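Local coordinates for queuine lyase ([Clostridium] spiroforme DSM 1552, PDB 6P78), which probably cleaves a C-N bond of queuine by radical chemistry, using S-adenosylmethionine and a [4Fe-4S] cluster, as part of bacterial queuine salvage, at residues A[41-46]-A[61-66]. Residues are numbered along the deposited sequence; the frame is centred on the assembly and turned at random.
Sequences KSRPCI and VDQKEN. With SF4 (iron/sulfur cluster), chain B.
Asn66 packs its side-chain amide against Lys41 and Ser42, and the amide end of Gln63 lies against Arg43, a worked example of two paired amides at the start of a helix, here 63-74, packing on a loop, the one that leads from strand 35-39 to the cluster cysteine Cys45. Asn66 ND2 donates to Gln63 OE1 at 2.9 Å, almost straight at the hydrogen (169°), with the oxygen nearly in the Asn66 amide plane; the same nitrogen also bonds to Asp60 O. Two acceptors thus fix the rotation of this buried amide, and Asn66 ND2 lies 3.4 Å from Ser42 C.

Much of the remaining contact is van der Waals packing. The bend of Lys41 at chi3 (72°) places its CE 3.5 Å from Asn66 OD1, and the bend at chi4 (87°) turns NZ off toward a salt bridge with Asp58. The extended Arg43 chain crosses Gln63, Arg43 CD lying 3.5 Å from Gln63 NE2. That NE2 sits at the edge of the guanidinium, near its plane, although the guanidinium and amide planes are nearly perpendicular, and it donates to Glu94 O. Pro44 CG meets Val61 CG1 at 3.5 Å.

Beyond the proline, Cys45 SG binds iron FE1 of the cluster at 2.4 Å. The internal bond therefore sets two amides whose flanks pack on Lys41, Ser42 and Arg43, and with the apolar Pro44-Val61 pair they join the helix start to the radical SAM cysteine loop just ahead of its first ligand.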
# COMPACT_ATOMS: atom_id res chain seq x y z
N LYS A 41 -2.97 -13.25 3.32
CA LYS A 41 -2.90 -13.97 2.05
C LYS A 41 -4.22 -13.82 1.29
O LYS A 41 -5.30 -13.89 1.88
CB LYS A 41 -2.61 -15.46 2.27
CG LYS A 41 -1.18 -15.75 2.73
CD LYS A 41 -0.84 -17.24 2.63
CE LYS A 41 -0.66 -17.70 1.19
NZ LYS A 41 0.75 -17.50 0.71
N SER A 42 -4.12 -13.64 -0.04
CA SER A 42 -5.28 -13.44 -0.90
C SER A 42 -5.12 -14.23 -2.20
O SER A 42 -4.02 -14.68 -2.54
CB SER A 42 -5.51 -11.95 -1.23
OG SER A 42 -4.32 -11.31 -1.65
N ARG A 43 -6.23 -14.39 -2.92
CA ARG A 43 -6.20 -14.99 -4.25
C ARG A 43 -5.44 -14.08 -5.22
O ARG A 43 -5.20 -12.90 -4.93
CB ARG A 43 -7.62 -15.24 -4.74
CG ARG A 43 -8.46 -13.97 -4.96
CD ARG A 43 -9.88 -14.32 -5.42
NE ARG A 43 -10.78 -13.17 -5.31
CZ ARG A 43 -10.85 -12.20 -6.21
NH1 ARG A 43 -10.10 -12.24 -7.30
NH2 ARG A 43 -11.69 -11.19 -6.03
N PRO A 44 -5.04 -14.60 -6.39
CA PRO A 44 -4.17 -13.82 -7.28
C PRO A 44 -4.65 -12.40 -7.55
O PRO A 44 -5.84 -12.13 -7.73
CB PRO A 44 -4.17 -14.65 -8.57
CG PRO A 44 -4.27 -16.05 -8.06
CD PRO A 44 -5.14 -16.00 -6.84
N CYS A 45 -3.70 -11.48 -7.53
CA CYS A 45 -3.96 -10.08 -7.90
C CYS A 45 -4.67 -10.01 -9.26
O CYS A 45 -4.27 -10.69 -10.21
CB CYS A 45 -2.63 -9.35 -7.93
SG CYS A 45 -2.79 -7.65 -8.49
N ILE A 46 -5.75 -9.22 -9.34
CA ILE A 46 -6.56 -9.27 -10.55
C ILE A 46 -5.80 -8.67 -11.71
O ILE A 46 -6.10 -8.97 -12.88
CB ILE A 46 -7.91 -8.57 -10.34
CG1 ILE A 46 -7.71 -7.14 -9.84
CG2 ILE A 46 -8.79 -9.41 -9.41
CD1 ILE A 46 -7.92 -6.08 -10.89
N VAL A 61 -4.41 -19.30 -4.93
CA VAL A 61 -5.77 -19.47 -5.45
C VAL A 61 -6.71 -20.11 -4.42
O VAL A 61 -7.92 -19.87 -4.44
CB VAL A 61 -5.74 -20.28 -6.77
CG1 VAL A 61 -4.97 -19.51 -7.85
CG2 VAL A 61 -5.16 -21.68 -6.55
N ASP A 62 -6.17 -20.90 -3.49
CA ASP A 62 -6.99 -21.65 -2.54
C ASP A 62 -7.41 -20.74 -1.40
O ASP A 62 -6.68 -20.57 -0.42
CB ASP A 62 -6.21 -22.85 -2.00
CG ASP A 62 -7.00 -23.68 -1.01
OD1 ASP A 62 -8.17 -23.35 -0.72
OD2 ASP A 62 -6.44 -24.69 -0.54
N GLN A 63 -8.61 -20.17 -1.50
CA GLN A 63 -9.06 -19.21 -0.49
C GLN A 63 -9.36 -19.88 0.85
O GLN A 63 -9.33 -19.21 1.89
CB GLN A 63 -10.29 -18.45 -0.99
CG GLN A 63 -10.02 -17.45 -2.14
CD GLN A 63 -9.40 -16.13 -1.68
OE1 GLN A 63 -8.33 -16.11 -1.06
NE2 GLN A 63 -10.06 -15.01 -2.01
N LYS A 64 -9.63 -21.18 0.87
CA LYS A 64 -9.87 -21.78 2.17
C LYS A 64 -8.58 -21.93 2.96
O LYS A 64 -8.57 -21.75 4.18
CB LYS A 64 -10.61 -23.10 2.01
CG LYS A 64 -12.01 -22.92 1.42
CD LYS A 64 -13.10 -23.52 2.32
CE LYS A 64 -13.29 -22.70 3.61
NZ LYS A 64 -14.01 -21.41 3.39
N GLU A 65 -7.47 -22.23 2.29
CA GLU A 65 -6.17 -22.24 2.95
C GLU A 65 -5.74 -20.82 3.33
O GLU A 65 -5.16 -20.61 4.40
CB GLU A 65 -5.13 -22.90 2.06
CG GLU A 65 -3.83 -23.24 2.78
CD GLU A 65 -4.01 -24.24 3.93
OE1 GLU A 65 -3.36 -24.05 4.98
OE2 GLU A 65 -4.80 -25.21 3.79
N ASN A 66 -5.99 -19.84 2.45
CA ASN A 66 -5.70 -18.46 2.83
C ASN A 66 -6.45 -18.08 4.10
O ASN A 66 -5.89 -17.41 4.99
CB ASN A 66 -6.07 -17.51 1.69
CG ASN A 66 -5.17 -17.66 0.50
OD1 ASN A 66 -4.07 -18.19 0.60
ND2 ASN A 66 -5.63 -17.16 -0.64
FE1 SF4 B . -0.67 -6.54 -8.21
FE2 SF4 B . -0.21 -4.14 -6.97
FE3 SF4 B . 0.79 -4.64 -9.41
FE4 SF4 B . 1.78 -6.03 -7.42
S1 SF4 B . 1.94 -3.73 -7.61
S2 SF4 B . 1.15 -6.91 -9.45
S3 SF4 B . 0.02 -6.29 -6.04
S4 SF4 B . -1.35 -4.45 -8.91